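Local coordinates for protein L-amino acid deaminase (Proteus vulgaris, PDB 5I39) that probably catalyses the oxidative deamination of L-amino acids as a membrane-bound flavoprotein with FAD as cofactor, at residues Q82-K87 / Q119-V124; L94-G99 / G376-P381; K152-E157 / F177-G182. All coordinates share one frame; numbering follows the deposited sequence.

Contact 1. Residues Q82-K87 / Q119-V124; sequences QAISYK and QGRVEV. With FAD (flavin-adenine dinucleotide), chain B; EDO (1,2-ethanediol), chain I.
Ile-84 and Arg-121 are nearest in register, with their CA atoms 8.4 Å apart. Tyr-86 and Glu-123 follow, CA to CA 9.3 Å. The backbones are too far apart to pair directly. Strands 82-83 and 117-123 both belong to the large mixed sheet of this FAD-dependent oxidoreductase, where strand 182-183 pairs with each of them. Side chains fill the gap, and Arg-121 makes the largest contribution. Its CG is anti to the backbone N (chi1 177°), and the chain runs extended to NE. NE donates to Gln-82 OE1 at 2.8 Å, with OE1 tilted 20° out of the guanidinium plane. Asn-276 ND2 also bonds this OE1. Ile-84 CD1 sits over the centre of one guanidinium face, 4.0 Å above its plane. At the end of the group, NH1 and NH2 both grip Glu-123 OE1. The NH2 to OE1 bond of this salt bridge is 2.8 Å and uses the anti lone pair, while NH1 comes from above the carboxylate plane. The Tyr-86 ring lies obliquely beside this ion pair, with CD2 3.3 Å from Glu-123 OE1. Water 1 joins Arg-121 NH1 to Gln-82 NE2. Gln-82 also connects the cluster to the flavin through its backbone. Its N donates to FAD O4, and its O accepts from FAD N3 at 2.8 Å.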
loop_
_atom_site.group_PDB
_atom_site.type_symbol
_atom_site.label_atom_id
_atom_site.label_comp_id
_atom_site.label_asym_id
_atom_site.label_seq_id
_atom_site.Cartn_x
_atom_site.Cartn_y
_atom_site.Cartn_z
ATOM N N GLN A 82 -0.279 2.953 -7.350
ATOM C CA GLN A 82 1.075 3.285 -7.788
ATOM C C GLN A 82 2.097 2.984 -6.696
ATOM O O GLN A 82 1.853 3.214 -5.507
ATOM C CB GLN A 82 1.171 4.739 -8.256
ATOM C CG GLN A 82 0.950 5.804 -7.194
ATOM C CD GLN A 82 0.909 7.203 -7.784
ATOM O OE1 GLN A 82 1.419 7.444 -8.884
ATOM N NE2 GLN A 82 0.312 8.137 -7.056
ATOM N N ALA A 83 3.238 2.454 -7.127
ATOM C CA ALA A 83 4.371 2.168 -6.253
ATOM C C ALA A 83 5.495 3.102 -6.664
ATOM O O ALA A 83 6.144 2.898 -7.694
ATOM C CB ALA A 83 4.792 0.710 -6.358
ATOM N N ILE A 84 5.691 4.155 -5.872
ATOM C CA ILE A 84 6.584 5.247 -6.249
ATOM C C ILE A 84 7.507 5.629 -5.107
ATOM O O ILE A 84 7.150 5.500 -3.933
ATOM C CB ILE A 84 5.808 6.497 -6.763
ATOM C CG1 ILE A 84 5.071 7.244 -5.636
ATOM C CG2 ILE A 84 4.850 6.094 -7.876
ATOM C CD1 ILE A 84 4.440 8.554 -6.070
ATOM N N SER A 85 8.695 6.107 -5.472
ATOM C CA SER A 85 9.591 6.783 -4.534
ATOM C C SER A 85 9.635 8.297 -4.739
ATOM O O SER A 85 10.299 8.986 -3.967
ATOM C CB SER A 85 11.005 6.221 -4.652
ATOM O OG SER A 85 11.554 6.497 -5.928
ATOM N N TYR A 86 8.912 8.812 -5.738
ATOM C CA TYR A 86 8.992 10.227 -6.129
ATOM C C TYR A 86 8.706 11.161 -4.955
ATOM O O TYR A 86 7.682 11.015 -4.291
ATOM C CB TYR A 86 8.002 10.523 -7.264
ATOM C CG TYR A 86 8.349 11.719 -8.127
ATOM C CD1 TYR A 86 9.527 11.742 -8.862
ATOM C CD2 TYR A 86 7.465 12.792 -8.273
ATOM C CE1 TYR A 86 9.843 12.816 -9.679
ATOM C CE2 TYR A 86 7.773 13.869 -9.092
ATOM C CZ TYR A 86 8.962 13.874 -9.786
ATOM O OH TYR A 86 9.268 14.921 -10.605
ATOM N N LYS A 87 9.632 12.098 -4.726
ATOM C CA LYS A 87 9.563 13.102 -3.650
ATOM C C LYS A 87 9.619 12.537 -2.225
ATOM O O LYS A 87 9.420 13.276 -1.264
ATOM C CB LYS A 87 8.330 14.014 -3.801
ATOM C CG LYS A 87 8.367 14.954 -4.990
ATOM C CD LYS A 87 7.170 15.892 -4.944
ATOM C CE LYS A 87 7.283 17.026 -5.942
ATOM N NZ LYS A 87 6.132 17.964 -5.859
ATOM N N GLN A 119 5.985 0.154 -14.789
ATOM C CA GLN A 119 5.147 0.928 -15.698
ATOM C C GLN A 119 5.738 2.264 -16.135
ATOM O O GLN A 119 5.626 2.635 -17.307
ATOM C CB GLN A 119 3.814 1.175 -15.001
ATOM C CG GLN A 119 2.858 2.083 -15.742
ATOM C CD GLN A 119 1.536 2.152 -15.030
ATOM O OE1 GLN A 119 1.459 2.635 -13.901
ATOM N NE2 GLN A 119 0.484 1.656 -15.669
ATOM N N GLY A 120 6.302 3.012 -15.194
ATOM C CA GLY A 120 6.777 4.359 -15.477
ATOM C C GLY A 120 5.716 5.410 -15.201
ATOM O O GLY A 120 4.528 5.210 -15.474
ATOM N N ARG A 121 6.162 6.541 -14.664
ATOM C CA ARG A 121 5.276 7.604 -14.201
ATOM C C ARG A 121 5.843 8.956 -14.585
ATOM O O ARG A 121 6.987 9.264 -14.255
ATOM C CB ARG A 121 5.113 7.538 -12.684
ATOM C CG ARG A 121 4.260 8.636 -12.067
ATOM C CD ARG A 121 4.166 8.408 -10.574
ATOM N NE ARG A 121 3.267 9.335 -9.888
ATOM C CZ ARG A 121 3.584 10.570 -9.496
ATOM N NH1 ARG A 121 2.671 11.304 -8.873
ATOM N NH2 ARG A 121 4.793 11.089 -9.719
ATOM N N VAL A 122 5.019 9.758 -15.256
ATOM C CA VAL A 122 5.412 11.119 -15.622
ATOM C C VAL A 122 4.580 12.106 -14.820
ATOM O O VAL A 122 3.348 12.055 -14.813
ATOM C CB VAL A 122 5.343 11.424 -17.142
ATOM C CG1 VAL A 122 6.423 10.650 -17.883
ATOM C CG2 VAL A 122 3.969 11.148 -17.742
ATOM N N GLU A 123 5.276 12.989 -14.106
ATOM C CA GLU A 123 4.627 14.052 -13.344
ATOM C C GLU A 123 5.146 15.396 -13.831
ATOM O O GLU A 123 6.315 15.732 -13.632
ATOM C CB GLU A 123 4.842 13.915 -11.836
ATOM C CG GLU A 123 4.122 15.021 -11.071
ATOM C CD GLU A 123 4.119 14.873 -9.564
ATOM O OE1 GLU A 123 4.441 13.790 -9.040
ATOM O OE2 GLU A 123 3.767 15.871 -8.898
ATOM N N VAL A 124 4.271 16.164 -14.471
ATOM C CA VAL A 124 4.604 17.523 -14.881
ATOM C C VAL A 124 4.557 18.416 -13.633
ATOM O O VAL A 124 3.566 18.389 -12.906
ATOM C CB VAL A 124 3.637 18.023 -15.972
ATOM C CG1 VAL A 124 3.833 19.507 -16.259
ATOM C CG2 VAL A 124 3.817 17.208 -17.246
HETATM P PA FAD B . -5.973 -2.522 5.825
HETATM O O1A FAD B . -7.112 -1.531 6.089
HETATM O O2A FAD B . -5.908 -3.030 4.397
HETATM O O5B FAD B . -6.095 -3.819 6.737
HETATM C C5B FAD B . -6.237 -3.761 8.149
HETATM C C4B FAD B . -7.162 -4.908 8.513
HETATM O O4B FAD B . -7.219 -5.018 9.949
HETATM C C3B FAD B . -8.592 -4.666 8.026
HETATM O O3B FAD B . -8.969 -5.692 7.108
HETATM C C2B FAD B . -9.398 -4.660 9.334
HETATM O O2B FAD B . -10.726 -5.200 9.192
HETATM C C1B FAD B . -8.518 -5.465 10.272
HETATM N N9A FAD B . -8.705 -5.204 11.703
HETATM C C8A FAD B . -8.700 -4.029 12.300
HETATM N N7A FAD B . -8.839 -4.144 13.638
HETATM C C5A FAD B . -8.939 -5.448 13.858
HETATM C C6A FAD B . -9.115 -6.292 15.037
HETATM N N6A FAD B . -9.220 -5.738 16.262
HETATM N N1A FAD B . -9.165 -7.628 14.874
HETATM C C2A FAD B . -9.040 -8.194 13.666
HETATM N N3A FAD B . -8.899 -7.491 12.537
HETATM C C4A FAD B . -8.840 -6.154 12.598
HETATM N N1 FAD B . -0.594 2.852 -1.141
HETATM C C2 FAD B . 0.273 2.749 -2.154
HETATM O O2 FAD B . 1.372 2.211 -1.929
HETATM N N3 FAD B . -0.035 3.223 -3.387
HETATM C C4 FAD B . -1.182 3.839 -3.692
HETATM O O4 FAD B . -1.412 4.225 -4.829
HETATM C C4X FAD B . -2.182 4.015 -2.630
HETATM N N5 FAD B . -3.359 4.673 -2.809
HETATM C C5X FAD B . -4.295 4.640 -1.855
HETATM C C6 FAD B . -5.587 5.115 -2.090
HETATM C C7 FAD B . -6.591 5.031 -1.129
HETATM C C7M FAD B . -7.993 5.507 -1.432
HETATM C C8 FAD B . -6.288 4.444 0.184
HETATM C C8M FAD B . -7.346 4.296 1.251
HETATM C C9 FAD B . -4.991 3.990 0.430
HETATM C C9A FAD B . -3.988 4.068 -0.530
HETATM N N10 FAD B . -2.688 3.612 -0.280
HETATM C C10 FAD B . -1.783 3.452 -1.327
HETATM C "C1'" FAD B . -2.304 3.118 1.027
HETATM C "C2'" FAD B . -2.466 1.649 1.196
HETATM O "O2'" FAD B . -3.689 1.246 0.587
HETATM C "C3'" FAD B . -2.461 1.367 2.695
HETATM O "O3'" FAD B . -1.325 1.995 3.346
HETATM C "C4'" FAD B . -2.411 -0.106 3.024
HETATM O "O4'" FAD B . -3.431 -0.812 2.291
HETATM C "C5'" FAD B . -2.620 -0.304 4.514
HETATM O "O5'" FAD B . -2.618 -1.714 4.740
HETATM P P FAD B . -3.059 -2.267 6.197
HETATM O O1P FAD B . -2.897 -3.757 6.156
HETATM O O2P FAD B . -2.371 -1.454 7.273
HETATM O O3P FAD B . -4.613 -1.809 6.309
HETATM C C1 EDO I . 1.160 18.512 -10.642
HETATM O O1 EDO I . 2.555 18.666 -10.381
HETATM C C2 EDO I . 0.862 17.031 -10.830
HETATM O O2 EDO I . 1.166 16.291 -9.640
HETATM O O HOH W 1 -0.045 10.464 -8.846
HETATM O O HOH W 2 7.468 16.752 -11.235
HETATM O O HOH W 3 5.819 17.709 -9.289
#

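Contact 2. Residues L94-G99 / G376-P381; sequences LLHHLG and GMTESP. With FAD (flavin-adenine dinucleotide), chain B.
Glu-379 meets Leu-95 and His-96 where helix 90-103 crosses the start of helix 376-392. The axes of the two segments approach to 7.4 Å at an angle of 78°. The Glu-379 side chain can be followed outward. CB touches Leu-95 CD2 at 3.9 Å. CG is anti to the carbonyl carbon (chi1 -64°) and touches both Leu-95 CD2 and His-96 NE2. CD rests against the same Leu-95 methyl, CD2, at 3.5 Å. The two carboxylate oxygens then part company. OE1 is hydrogen-bonded to Thr-373 OG1. OE2 accepts from His-96 NE2 at 2.7 Å through its anti lone pair. The ring and carboxylate planes are 71° apart, and OE2 lies at the ring edge, tilted somewhat out of the ring plane. Both oxygens of this buried acid therefore have polar partners.

Thr-378 CG2 is over one face of the His-96 ring, a CH-pi contact of 4.2 Å to the ring centroid. Gly-99 has no side chain, and here the backbones come close: its CA makes a CA-H...O contact of 3.4 Å with Thr-378 O. Pro-381 CG comes near Gly-99 O.

Thr-378 turns its other branch to the cofactor. Its OG1 donates to FAD O2 at 2.7 Å, and its backbone N donates to the same oxygen at 2.9 Å. Gly-376 N bonds FAD O3'. The first turn of a helix thus presents amides to the flavin and its ribityl chain, forming part of the FAD site of this DAO-family oxidoreductase.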
loop_
_atom_site.group_PDB
_atom_site.type_symbol
_atom_site.label_atom_id
_atom_site.label_comp_id
_atom_site.label_asym_id
_atom_site.label_seq_id
_atom_site.Cartn_x
_atom_site.Cartn_y
_atom_site.Cartn_z
ATOM N N LEU A 94 14.242 4.783 1.050
ATOM C CA LEU A 94 14.695 3.402 0.858
ATOM C C LEU A 94 13.572 2.386 1.073
ATOM O O LEU A 94 13.508 1.375 0.389
ATOM C CB LEU A 94 15.913 3.085 1.725
ATOM C CG LEU A 94 17.217 3.735 1.252
ATOM C CD1 LEU A 94 18.309 3.485 2.277
ATOM C CD2 LEU A 94 17.664 3.239 -0.120
ATOM N N LEU A 95 12.673 2.672 2.003
ATOM C CA LEU A 95 11.499 1.837 2.188
ATOM C C LEU A 95 10.730 1.673 0.862
ATOM O O LEU A 95 10.297 0.574 0.511
ATOM C CB LEU A 95 10.615 2.447 3.274
ATOM C CG LEU A 95 9.467 1.605 3.812
ATOM C CD1 LEU A 95 9.967 0.417 4.616
ATOM C CD2 LEU A 95 8.583 2.473 4.683
ATOM N N HIS A 96 10.605 2.770 0.121
ATOM C CA HIS A 96 9.942 2.751 -1.186
ATOM C C HIS A 96 10.800 2.187 -2.316
ATOM O O HIS A 96 10.304 1.449 -3.166
ATOM C CB HIS A 96 9.458 4.149 -1.533
ATOM C CG HIS A 96 8.298 4.579 -0.706
ATOM N ND1 HIS A 96 7.179 5.159 -1.252
ATOM C CD2 HIS A 96 8.057 4.464 0.619
ATOM C CE1 HIS A 96 6.308 5.410 -0.295
ATOM N NE2 HIS A 96 6.812 4.990 0.850
ATOM N N HIS A 97 12.078 2.541 -2.320
ATOM C CA HIS A 97 13.022 2.101 -3.351
ATOM C C HIS A 97 13.185 0.578 -3.305
ATOM O O HIS A 97 13.088 -0.105 -4.333
ATOM C CB HIS A 97 14.345 2.824 -3.105
ATOM C CG HIS A 97 15.378 2.636 -4.161
ATOM N ND1 HIS A 97 15.240 3.123 -5.444
ATOM C CD2 HIS A 97 16.610 2.080 -4.093
ATOM C CE1 HIS A 97 16.343 2.849 -6.123
ATOM N NE2 HIS A 97 17.185 2.217 -5.328
ATOM N N LEU A 98 13.414 0.052 -2.105
ATOM C CA LEU A 98 13.484 -1.395 -1.894
ATOM C C LEU A 98 12.111 -2.064 -2.034
ATOM O O LEU A 98 12.020 -3.190 -2.508
ATOM C CB LEU A 98 14.100 -1.729 -0.530
ATOM C CG LEU A 98 15.626 -1.703 -0.414
ATOM C CD1 LEU A 98 16.225 -0.352 -0.763
ATOM C CD2 LEU A 98 16.028 -2.114 0.993
ATOM N N GLY A 99 11.053 -1.380 -1.613
ATOM C CA GLY A 99 9.699 -1.900 -1.785
ATOM C C GLY A 99 9.388 -2.204 -3.241
ATOM O O GLY A 99 8.921 -3.295 -3.571
ATOM N N GLY A 376 1.249 1.903 2.138
ATOM C CA GLY A 376 1.466 0.548 2.624
ATOM C C GLY A 376 1.592 -0.501 1.543
ATOM O O GLY A 376 2.306 -1.474 1.729
HETATM N N MSE A 377 0.914 -0.334 0.414
HETATM C CA MSE A 377 1.063 -1.311 -0.664
HETATM C C MSE A 377 2.504 -1.330 -1.124
HETATM O O MSE A 377 3.137 -2.390 -1.176
HETATM C CB MSE A 377 0.132 -1.042 -1.842
HETATM C CG MSE A 377 -1.352 -1.214 -1.527
HETATM SE SE MSE A 377 -1.830 -3.039 -0.977
HETATM C CE MSE A 377 -1.201 -4.013 -2.563
ATOM N N THR A 378 3.031 -0.147 -1.437
ATOM C CA THR A 378 4.412 0.022 -1.889
ATOM C C THR A 378 5.432 -0.484 -0.870
ATOM O O THR A 378 6.391 -1.175 -1.222
ATOM C CB THR A 378 4.691 1.515 -2.154
ATOM O OG1 THR A 378 3.805 1.993 -3.166
ATOM C CG2 THR A 378 6.126 1.752 -2.623
ATOM N N GLU A 379 5.227 -0.093 0.384
ATOM C CA GLU A 379 6.190 -0.343 1.449
ATOM C C GLU A 379 6.170 -1.769 1.973
ATOM O O GLU A 379 7.174 -2.231 2.519
ATOM C CB GLU A 379 5.904 0.598 2.615
ATOM C CG GLU A 379 6.096 2.065 2.271
ATOM C CD GLU A 379 5.458 3.015 3.265
ATOM O OE1 GLU A 379 4.718 2.565 4.163
ATOM O OE2 GLU A 379 5.695 4.236 3.132
ATOM N N SER A 380 5.038 -2.456 1.815
ATOM C CA SER A 380 4.761 -3.709 2.524
ATOM C C SER A 380 5.862 -4.777 2.490
ATOM O O SER A 380 6.110 -5.385 3.517
ATOM C CB SER A 380 3.418 -4.313 2.095
ATOM O OG SER A 380 3.364 -4.587 0.707
ATOM N N PRO A 381 6.525 -5.019 1.339
ATOM C CA PRO A 381 7.550 -6.077 1.382
ATOM C C PRO A 381 8.686 -5.773 2.357
ATOM O O PRO A 381 9.263 -6.685 2.946
ATOM C CB PRO A 381 8.078 -6.114 -0.059
ATOM C CG PRO A 381 6.982 -5.520 -0.876
ATOM C CD PRO A 381 6.432 -4.433 -0.007
HETATM P PA FAD B . -5.973 -2.522 5.825
HETATM O O1A FAD B . -7.112 -1.531 6.089
HETATM O O2A FAD B . -5.908 -3.030 4.397
HETATM O O5B FAD B . -6.095 -3.819 6.737
HETATM C C5B FAD B . -6.237 -3.761 8.149
HETATM C C4B FAD B . -7.162 -4.908 8.513
HETATM O O4B FAD B . -7.219 -5.018 9.949
HETATM C C3B FAD B . -8.592 -4.666 8.026
HETATM O O3B FAD B . -8.969 -5.692 7.108
HETATM C C2B FAD B . -9.398 -4.660 9.334
HETATM O O2B FAD B . -10.726 -5.200 9.192
HETATM C C1B FAD B . -8.518 -5.465 10.272
HETATM N N9A FAD B . -8.705 -5.204 11.703
HETATM C C8A FAD B . -8.700 -4.029 12.300
HETATM N N7A FAD B . -8.839 -4.144 13.638
HETATM C C5A FAD B . -8.939 -5.448 13.858
HETATM C C6A FAD B . -9.115 -6.292 15.037
HETATM N N6A FAD B . -9.220 -5.738 16.262
HETATM N N1A FAD B . -9.165 -7.628 14.874
HETATM C C2A FAD B . -9.040 -8.194 13.666
HETATM N N3A FAD B . -8.899 -7.491 12.537
HETATM C C4A FAD B . -8.840 -6.154 12.598
HETATM N N1 FAD B . -0.594 2.852 -1.141
HETATM C C2 FAD B . 0.273 2.749 -2.154
HETATM O O2 FAD B . 1.372 2.211 -1.929
HETATM N N3 FAD B . -0.035 3.223 -3.387
HETATM C C4 FAD B . -1.182 3.839 -3.692
HETATM O O4 FAD B . -1.412 4.225 -4.829
HETATM C C4X FAD B . -2.182 4.015 -2.630
HETATM N N5 FAD B . -3.359 4.673 -2.809
HETATM C C5X FAD B . -4.295 4.640 -1.855
HETATM C C6 FAD B . -5.587 5.115 -2.090
HETATM C C7 FAD B . -6.591 5.031 -1.129
HETATM C C7M FAD B . -7.993 5.507 -1.432
HETATM C C8 FAD B . -6.288 4.444 0.184
HETATM C C8M FAD B . -7.346 4.296 1.251
HETATM C C9 FAD B . -4.991 3.990 0.430
HETATM C C9A FAD B . -3.988 4.068 -0.530
HETATM N N10 FAD B . -2.688 3.612 -0.280
HETATM C C10 FAD B . -1.783 3.452 -1.327
HETATM C "C1'" FAD B . -2.304 3.118 1.027
HETATM C "C2'" FAD B . -2.466 1.649 1.196
HETATM O "O2'" FAD B . -3.689 1.246 0.587
HETATM C "C3'" FAD B . -2.461 1.367 2.695
HETATM O "O3'" FAD B . -1.325 1.995 3.346
HETATM C "C4'" FAD B . -2.411 -0.106 3.024
HETATM O "O4'" FAD B . -3.431 -0.812 2.291
HETATM C "C5'" FAD B . -2.620 -0.304 4.514
HETATM O "O5'" FAD B . -2.618 -1.714 4.740
HETATM P P FAD B . -3.059 -2.267 6.197
HETATM O O1P FAD B . -2.897 -3.757 6.156
HETATM O O2P FAD B . -2.371 -1.454 7.273
HETATM O O3P FAD B . -4.613 -1.809 6.309
#

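Contact 3. Residues K152-E157 / F177-G182; sequences KTRIIE and FEEDSG
Glu-179 OE1 is gripped by Arg-154 NH2 and by water 5. This ion pair flanks an antiparallel strand pair, 153-156 with 175-178, which runs into a type I turn from Glu-178 to Ser-181. The salt bridge is 3.0 Å long and nearly straight (173°). OE1 lies in the guanidinium plane, but the donor meets it from above the carboxylate plane. Water 5 also accepts from Arg-154 NE and donates to Lys-152 O. Arg-154 NH2 has a second acidic partner, Glu-160. Arg-154 and Phe-177 form the hydrogen-bonded pair of the strands. Phe-177 N donates to Arg-154 O at 2.7 Å, and Arg-154 N donates to Phe-177 O at 3.0 Å. Glu-179 N bonds Lys-152 O at 3.1 Å.

The Arg-154 and Phe-177 side chains lie side by side, pointing the same way, their flat groups 83° apart. Phe-177 CG is anti to the backbone N (chi1 -176°). Phe-177 CD2 is 3.8 Å above the guanidinium plane, offset toward the rim. Glu-179 CA sits over the centre of one face of the Phe-177 ring. Ile-156 CD1 packs on Phe-177 CB at 3.8 Å.

Thr-153 and Glu-178, the non-hydrogen-bonded pair, put their side chains on the other face of the sheet. Glu-178 OE2 and Asp-180 OD1 both form salt bridges with Lys-100. Thr-153 OG1 touches Glu-178 CG at 3.5 Å, and water 4 links that hydroxyl to Asp-180 OD1, donating to OD1 at 2.9 Å.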
loop_
_atom_site.group_PDB
_atom_site.type_symbol
_atom_site.label_atom_id
_atom_site.label_comp_id
_atom_site.label_asym_id
_atom_site.label_seq_id
_atom_site.Cartn_x
_atom_site.Cartn_y
_atom_site.Cartn_z
ATOM N N LYS A 152 16.179 5.268 -11.002
ATOM C CA LYS A 152 15.717 5.433 -12.393
ATOM C C LYS A 152 14.762 6.608 -12.605
ATOM O O LYS A 152 13.958 6.606 -13.536
ATOM C CB LYS A 152 15.108 4.114 -12.897
ATOM C CG LYS A 152 16.112 2.965 -12.878
ATOM C CD LYS A 152 15.897 1.928 -13.966
ATOM C CE LYS A 152 17.129 1.041 -14.137
ATOM N NZ LYS A 152 17.975 1.418 -15.304
ATOM N N THR A 153 14.909 7.641 -11.784
ATOM C CA THR A 153 14.074 8.834 -11.865
ATOM C C THR A 153 14.881 9.984 -12.444
ATOM O O THR A 153 16.007 10.240 -12.013
ATOM C CB THR A 153 13.535 9.190 -10.485
ATOM O OG1 THR A 153 12.799 8.064 -10.005
ATOM C CG2 THR A 153 12.620 10.397 -10.537
ATOM N N ARG A 154 14.295 10.685 -13.410
ATOM C CA ARG A 154 15.007 11.730 -14.133
ATOM C C ARG A 154 14.032 12.656 -14.838
ATOM O O ARG A 154 12.878 12.294 -15.094
ATOM C CB ARG A 154 15.981 11.104 -15.135
ATOM C CG ARG A 154 15.333 10.180 -16.151
ATOM C CD ARG A 154 16.363 9.380 -16.935
ATOM N NE ARG A 154 15.674 8.339 -17.689
ATOM C CZ ARG A 154 15.057 8.510 -18.859
ATOM N NH1 ARG A 154 15.096 9.676 -19.503
ATOM N NH2 ARG A 154 14.417 7.484 -19.411
ATOM N N ILE A 155 14.512 13.854 -15.154
ATOM C CA ILE A 155 13.711 14.864 -15.839
ATOM C C ILE A 155 13.745 14.603 -17.345
ATOM O O ILE A 155 14.822 14.399 -17.915
ATOM C CB ILE A 155 14.242 16.286 -15.538
ATOM C CG1 ILE A 155 14.176 16.598 -14.032
ATOM C CG2 ILE A 155 13.503 17.353 -16.346
ATOM C CD1 ILE A 155 12.787 16.730 -13.442
ATOM N N ILE A 156 12.573 14.633 -17.979
ATOM C CA ILE A 156 12.465 14.427 -19.422
ATOM C C ILE A 156 11.754 15.570 -20.137
ATOM O O ILE A 156 10.924 16.280 -19.565
ATOM C CB ILE A 156 11.795 13.076 -19.772
ATOM C CG1 ILE A 156 10.339 13.012 -19.284
ATOM C CG2 ILE A 156 12.635 11.932 -19.216
ATOM C CD1 ILE A 156 9.581 11.808 -19.803
ATOM N N GLU A 157 12.130 15.714 -21.405
ATOM C CA GLU A 157 11.590 16.715 -22.329
ATOM C C GLU A 157 11.567 16.096 -23.719
ATOM O O GLU A 157 12.134 15.028 -23.936
ATOM C CB GLU A 157 12.493 17.947 -22.392
ATOM C CG GLU A 157 12.684 18.717 -21.095
ATOM C CD GLU A 157 13.837 19.699 -21.189
ATOM O OE1 GLU A 157 14.978 19.255 -21.450
ATOM O OE2 GLU A 157 13.613 20.910 -21.008
ATOM N N PHE A 177 10.223 11.871 -14.546
ATOM C CA PHE A 177 9.908 10.524 -15.020
ATOM C C PHE A 177 10.518 9.501 -14.081
ATOM O O PHE A 177 11.737 9.330 -14.054
ATOM C CB PHE A 177 10.465 10.347 -16.437
ATOM C CG PHE A 177 10.141 9.019 -17.099
ATOM C CD1 PHE A 177 8.916 8.366 -16.923
ATOM C CD2 PHE A 177 11.060 8.454 -17.975
ATOM C CE1 PHE A 177 8.642 7.173 -17.586
ATOM C CE2 PHE A 177 10.789 7.267 -18.636
ATOM C CZ PHE A 177 9.580 6.623 -18.442
ATOM N N GLU A 178 9.677 8.842 -13.291
ATOM C CA GLU A 178 10.119 7.716 -12.480
ATOM C C GLU A 178 9.933 6.506 -13.374
ATOM O O GLU A 178 8.846 5.918 -13.434
ATOM C CB GLU A 178 9.310 7.618 -11.189
ATOM C CG GLU A 178 9.726 6.462 -10.294
ATOM C CD GLU A 178 9.145 6.519 -8.897
ATOM O OE1 GLU A 178 8.793 7.613 -8.413
ATOM O OE2 GLU A 178 9.082 5.444 -8.253
ATOM N N GLU A 179 10.986 6.168 -14.116
ATOM C CA GLU A 179 10.864 5.194 -15.203
ATOM C C GLU A 179 10.432 3.816 -14.713
ATOM O O GLU A 179 9.737 3.095 -15.420
ATOM C CB GLU A 179 12.164 5.091 -16.009
ATOM C CG GLU A 179 12.032 4.133 -17.198
ATOM C CD GLU A 179 13.073 4.316 -18.286
ATOM O OE1 GLU A 179 14.148 4.874 -18.019
ATOM O OE2 GLU A 179 12.821 3.869 -19.427
ATOM N N ASP A 180 10.853 3.464 -13.504
ATOM C CA ASP A 180 10.538 2.159 -12.931
ATOM C C ASP A 180 9.405 2.196 -11.907
ATOM O O ASP A 180 9.304 1.302 -11.072
ATOM C CB ASP A 180 11.795 1.542 -12.316
ATOM C CG ASP A 180 12.252 2.260 -11.073
ATOM O OD1 ASP A 180 11.950 3.471 -10.917
ATOM O OD2 ASP A 180 12.910 1.605 -10.245
ATOM N N SER A 181 8.537 3.207 -11.962
ATOM C CA SER A 181 7.388 3.223 -11.060
ATOM C C SER A 181 6.574 1.951 -11.256
ATOM O O SER A 181 6.467 1.430 -12.373
ATOM C CB SER A 181 6.491 4.429 -11.309
ATOM O OG SER A 181 5.817 4.311 -12.550
ATOM N N GLY A 182 6.016 1.458 -10.158
ATOM C CA GLY A 182 5.185 0.274 -10.183
ATOM C C GLY A 182 3.712 0.581 -10.290
ATOM O O GLY A 182 3.255 1.668 -9.929
HETATM O O HOH W 4 13.593 5.380 -9.560
HETATM O O HOH W 5 15.482 6.106 -15.943
HETATM O O HOH W 6 11.369 8.556 -7.801
#

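In the fold
Contact 2 is the deepest, with its centre about 8 Å from that of the chain, and all its touching residues are buried. Contact 1 lies further out, and contact 3, about 20 Å from the chain centre, reaches the surface at Lys-152, Arg-154 and Glu-179. Contacts 1 and 3 belong to the same sheet: Gln-119 N bonds Ser-181 O, and Ala-83 O bonds Gly-182 N. Contacts 1 and 2 meet where Ile-84 O is hydrogen-bonded to His-96 ND1, and both hold the flavin. Contact 2 combines close helix packing with a buried histidine-carboxylate bond. Side chains and waters bridge contact 1, without direct backbone bonds. Backbone pairing with a water-linked ion pair makes contact 3.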